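Local atomic coordinates of NBS-LRR class disease resistance protein (Oryza sativa subsp. japonica, PDB entry 6FU9), a protein that belongs to the NBS-LRR immune receptors of rice and, through this small ferredoxin-like domain, probably recognises a protein of an invading pathogen. Residues A24-V37 against V49-L63. Numbering follows the deposited sequence.
Sequences AMSLVASTVGVHSV and VVGDGIDSINLVSAL
The L27 and L59 side chains overlap head to tail where helices 24-29 and 56-63 run roughly antiparallel (152°), their axes 10.6 Å apart; CD2 of L27 comes within 3.6 Å of CD1 of L59. The same CD2 also lies against CB of A62 and CD2 of L63. V28 divides its branches: CG1, anti to the backbone N (chi1 177°), meets CG1 of V49 tip to tip at 3.7 Å, while CG2 turns to L63. F11 of strand 7-12 continues this core under L59 and L63. At the start of strand 34-37, V34 lies roughly perpendicular to V49, its CG2 packing against both V49 CG1 and I54 CD1. T31 keeps its hydroxyl beside L59, but OG1 donates to L27 O at 2.9 Å, which satisfies it next to the leucine methyl.

The hydrogen bonds that cross directly between the segments are backbone to backbone. A classic bulge sets H35 and S36 opposite the single residue V50, whose O accepts from H35 N at 2.8 Å and also from S36 N. V50 N returns a nearly straight bond (174°) to S36 O. Beyond the bulge, G33, in the type II turn T31-V34, offers its O to D52 N, 2.8 Å away, while G51 CA makes a CA-H...O contact with the same oxygen. G51 CA also sits over one face of the H35 ring, a CH-pi contact.

The split suits a ferredoxin-like βαββαβ domain: aliphatic packing fixes both helices on the V49 face of the sheet, while S36 on the other face hydrogen-bonds through OG to a polar side chain of the other protein's chain.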
# COMPACT_ATOMS: atom_id res chain seq x y z
N ALA A 24 3.00 0.93 16.59
CA ALA A 24 2.03 0.86 15.52
C ALA A 24 1.71 -0.59 15.27
O ALA A 24 0.51 -0.94 15.16
CB ALA A 24 2.59 1.52 14.30
N MET A 25 2.71 -1.47 15.19
CA MET A 25 2.38 -2.85 14.86
C MET A 25 1.58 -3.49 16.01
O MET A 25 0.65 -4.25 15.75
CB MET A 25 3.60 -3.68 14.33
CG MET A 25 3.98 -3.62 12.72
SD MET A 25 5.37 -4.63 12.49
CE MET A 25 6.61 -3.92 13.60
N SER A 26 1.91 -3.18 17.26
CA SER A 26 1.20 -3.73 18.38
C SER A 26 -0.27 -3.25 18.43
O SER A 26 -1.18 -4.04 18.69
CB SER A 26 1.93 -3.35 19.66
OG SER A 26 1.32 -4.01 20.72
N LEU A 27 -0.46 -1.97 18.24
CA LEU A 27 -1.81 -1.39 18.22
C LEU A 27 -2.65 -2.01 17.11
O LEU A 27 -3.77 -2.44 17.36
CB LEU A 27 -1.72 0.12 18.05
CG LEU A 27 -3.01 0.92 18.10
CD1 LEU A 27 -2.58 2.37 18.39
CD2 LEU A 27 -3.76 0.87 16.84
N VAL A 28 -2.09 -2.12 15.93
CA VAL A 28 -2.83 -2.70 14.83
C VAL A 28 -3.13 -4.14 15.07
O VAL A 28 -4.28 -4.61 14.86
CB VAL A 28 -2.09 -2.46 13.50
CG1 VAL A 28 -2.83 -3.14 12.34
CG2 VAL A 28 -1.94 -1.02 13.18
N ALA A 29 -2.17 -4.92 15.53
CA ALA A 29 -2.39 -6.33 15.79
C ALA A 29 -3.45 -6.60 16.86
O ALA A 29 -4.05 -7.67 16.88
CB ALA A 29 -1.07 -7.01 16.09
N SER A 30 -3.63 -5.64 17.74
CA SER A 30 -4.66 -5.80 18.77
C SER A 30 -6.05 -5.34 18.36
O SER A 30 -6.97 -5.43 19.13
CB SER A 30 -4.28 -5.14 20.10
OG SER A 30 -3.63 -6.11 20.92
N THR A 31 -6.20 -4.89 17.10
CA THR A 31 -7.46 -4.37 16.60
C THR A 31 -8.31 -5.52 16.06
O THR A 31 -7.85 -6.34 15.30
CB THR A 31 -7.16 -3.32 15.53
OG1 THR A 31 -6.41 -2.24 16.12
CG2 THR A 31 -8.40 -2.74 14.95
N VAL A 32 -9.62 -5.51 16.41
CA VAL A 32 -10.51 -6.53 15.93
C VAL A 32 -10.48 -6.57 14.40
O VAL A 32 -10.50 -5.53 13.73
CB VAL A 32 -11.93 -6.27 16.45
CG1 VAL A 32 -12.97 -7.07 15.66
CG2 VAL A 32 -11.99 -6.56 17.93
N GLY A 33 -10.42 -7.78 13.87
CA GLY A 33 -10.46 -8.01 12.43
C GLY A 33 -9.09 -8.16 11.79
O GLY A 33 -9.03 -8.57 10.62
N VAL A 34 -7.98 -7.76 12.49
CA VAL A 34 -6.70 -7.74 11.84
C VAL A 34 -6.09 -9.16 11.82
O VAL A 34 -5.91 -9.75 12.88
CB VAL A 34 -5.75 -6.71 12.51
CG1 VAL A 34 -4.36 -6.84 11.94
CG2 VAL A 34 -6.29 -5.32 12.29
N HIS A 35 -5.73 -9.63 10.63
CA HIS A 35 -5.01 -10.88 10.50
C HIS A 35 -3.51 -10.71 10.47
O HIS A 35 -2.80 -11.58 10.99
CB HIS A 35 -5.45 -11.59 9.24
CG HIS A 35 -6.85 -12.07 9.31
ND1 HIS A 35 -7.35 -12.96 8.40
CD2 HIS A 35 -7.86 -11.75 10.14
CE1 HIS A 35 -8.63 -13.17 8.67
NE2 HIS A 35 -8.95 -12.47 9.74
N SER A 36 -3.02 -9.67 9.84
CA SER A 36 -1.57 -9.42 9.75
C SER A 36 -1.31 -7.98 9.48
O SER A 36 -2.15 -7.26 8.89
CB SER A 36 -0.94 -10.35 8.78
OG SER A 36 -1.45 -10.20 7.53
N VAL A 37 -0.12 -7.52 9.88
CA VAL A 37 0.28 -6.17 9.69
C VAL A 37 1.82 -6.17 9.44
O VAL A 37 2.54 -6.93 10.08
CB VAL A 37 -0.12 -5.25 10.86
CG1 VAL A 37 0.34 -5.79 12.22
CG2 VAL A 37 0.38 -3.82 10.66
N VAL A 49 -2.06 -3.41 6.37
CA VAL A 49 -2.96 -4.13 7.23
C VAL A 49 -3.87 -5.04 6.44
O VAL A 49 -4.50 -4.56 5.48
CB VAL A 49 -3.78 -3.18 8.09
CG1 VAL A 49 -4.55 -3.93 9.14
CG2 VAL A 49 -2.91 -2.06 8.68
N VAL A 50 -3.97 -6.29 6.78
CA VAL A 50 -4.87 -7.24 6.12
C VAL A 50 -5.76 -7.85 7.14
O VAL A 50 -5.36 -8.23 8.22
CB VAL A 50 -4.05 -8.32 5.38
CG1 VAL A 50 -4.86 -9.45 4.89
CG2 VAL A 50 -3.26 -7.65 4.22
N GLY A 51 -7.04 -8.03 6.79
CA GLY A 51 -7.95 -8.69 7.69
C GLY A 51 -9.38 -8.72 7.19
O GLY A 51 -9.61 -8.67 5.99
N ASP A 52 -10.31 -8.89 8.11
CA ASP A 52 -11.71 -9.07 7.76
C ASP A 52 -12.57 -8.39 8.81
O ASP A 52 -12.55 -8.74 9.96
CB ASP A 52 -12.02 -10.58 7.61
CG ASP A 52 -13.51 -10.88 7.31
OD1 ASP A 52 -14.21 -10.03 6.72
OD2 ASP A 52 -13.92 -12.03 7.60
N GLY A 53 -13.32 -7.38 8.41
CA GLY A 53 -14.15 -6.67 9.37
C GLY A 53 -13.39 -5.69 10.27
O GLY A 53 -13.75 -5.52 11.42
N ILE A 54 -12.39 -5.03 9.71
CA ILE A 54 -11.65 -4.01 10.42
C ILE A 54 -12.44 -2.70 10.39
O ILE A 54 -12.83 -2.26 9.32
CB ILE A 54 -10.28 -3.80 9.75
CG1 ILE A 54 -9.46 -5.12 9.75
CG2 ILE A 54 -9.51 -2.69 10.45
CD1 ILE A 54 -8.30 -5.06 8.78
N ASP A 55 -12.61 -2.10 11.55
CA ASP A 55 -13.16 -0.74 11.64
C ASP A 55 -12.02 0.26 11.39
O ASP A 55 -11.29 0.66 12.32
CB ASP A 55 -13.80 -0.57 12.99
CG ASP A 55 -14.41 0.83 13.21
OD1 ASP A 55 -14.20 1.71 12.40
OD2 ASP A 55 -15.00 1.03 14.25
N SER A 56 -11.84 0.61 10.14
CA SER A 56 -10.73 1.46 9.79
C SER A 56 -10.91 2.87 10.31
O SER A 56 -9.92 3.56 10.49
CB SER A 56 -10.44 1.43 8.27
OG SER A 56 -11.49 2.01 7.61
N ILE A 57 -12.14 3.32 10.52
CA ILE A 57 -12.47 4.58 11.17
C ILE A 57 -11.84 4.70 12.50
O ILE A 57 -11.12 5.67 12.78
CB ILE A 57 -14.06 4.76 11.34
CG1 ILE A 57 -14.72 4.82 9.98
CG2 ILE A 57 -14.44 6.03 12.14
CD1 ILE A 57 -13.94 5.65 8.96
N ASN A 58 -12.15 3.75 13.36
CA ASN A 58 -11.61 3.77 14.71
C ASN A 58 -10.09 3.52 14.65
O ASN A 58 -9.38 4.09 15.46
CB ASN A 58 -12.35 2.75 15.62
CG ASN A 58 -13.49 3.39 16.43
OD1 ASN A 58 -14.63 2.89 16.46
ND2 ASN A 58 -13.18 4.44 17.15
N LEU A 59 -9.64 2.67 13.75
CA LEU A 59 -8.21 2.36 13.72
C LEU A 59 -7.36 3.58 13.38
O LEU A 59 -6.34 3.86 14.05
CB LEU A 59 -7.95 1.24 12.72
CG LEU A 59 -6.48 0.86 12.56
CD1 LEU A 59 -5.80 0.54 13.88
CD2 LEU A 59 -6.37 -0.31 11.59
N VAL A 60 -7.76 4.37 12.39
CA VAL A 60 -7.01 5.56 12.10
C VAL A 60 -6.99 6.56 13.24
O VAL A 60 -5.97 7.20 13.50
CB VAL A 60 -7.38 6.16 10.76
CG1 VAL A 60 -8.70 6.93 10.85
CG2 VAL A 60 -6.27 7.06 10.25
N SER A 61 -8.10 6.69 13.95
CA SER A 61 -8.17 7.55 15.10
C SER A 61 -7.19 7.11 16.19
O SER A 61 -6.45 7.94 16.79
CB SER A 61 -9.64 7.59 15.62
OG SER A 61 -9.71 8.28 16.81
N ALA A 62 -7.16 5.81 16.45
CA ALA A 62 -6.28 5.28 17.47
C ALA A 62 -4.82 5.52 17.07
O ALA A 62 -4.00 5.93 17.91
CB ALA A 62 -6.55 3.79 17.69
N LEU A 63 -4.50 5.30 15.81
CA LEU A 63 -3.11 5.55 15.34
C LEU A 63 -2.73 6.99 15.49
O LEU A 63 -1.57 7.30 15.91
CB LEU A 63 -2.97 5.10 13.87
CG LEU A 63 -2.96 3.60 13.66
CD1 LEU A 63 -3.20 3.24 12.21
CD2 LEU A 63 -1.69 2.96 14.14
O HOH W 1 -11.80 -3.17 14.08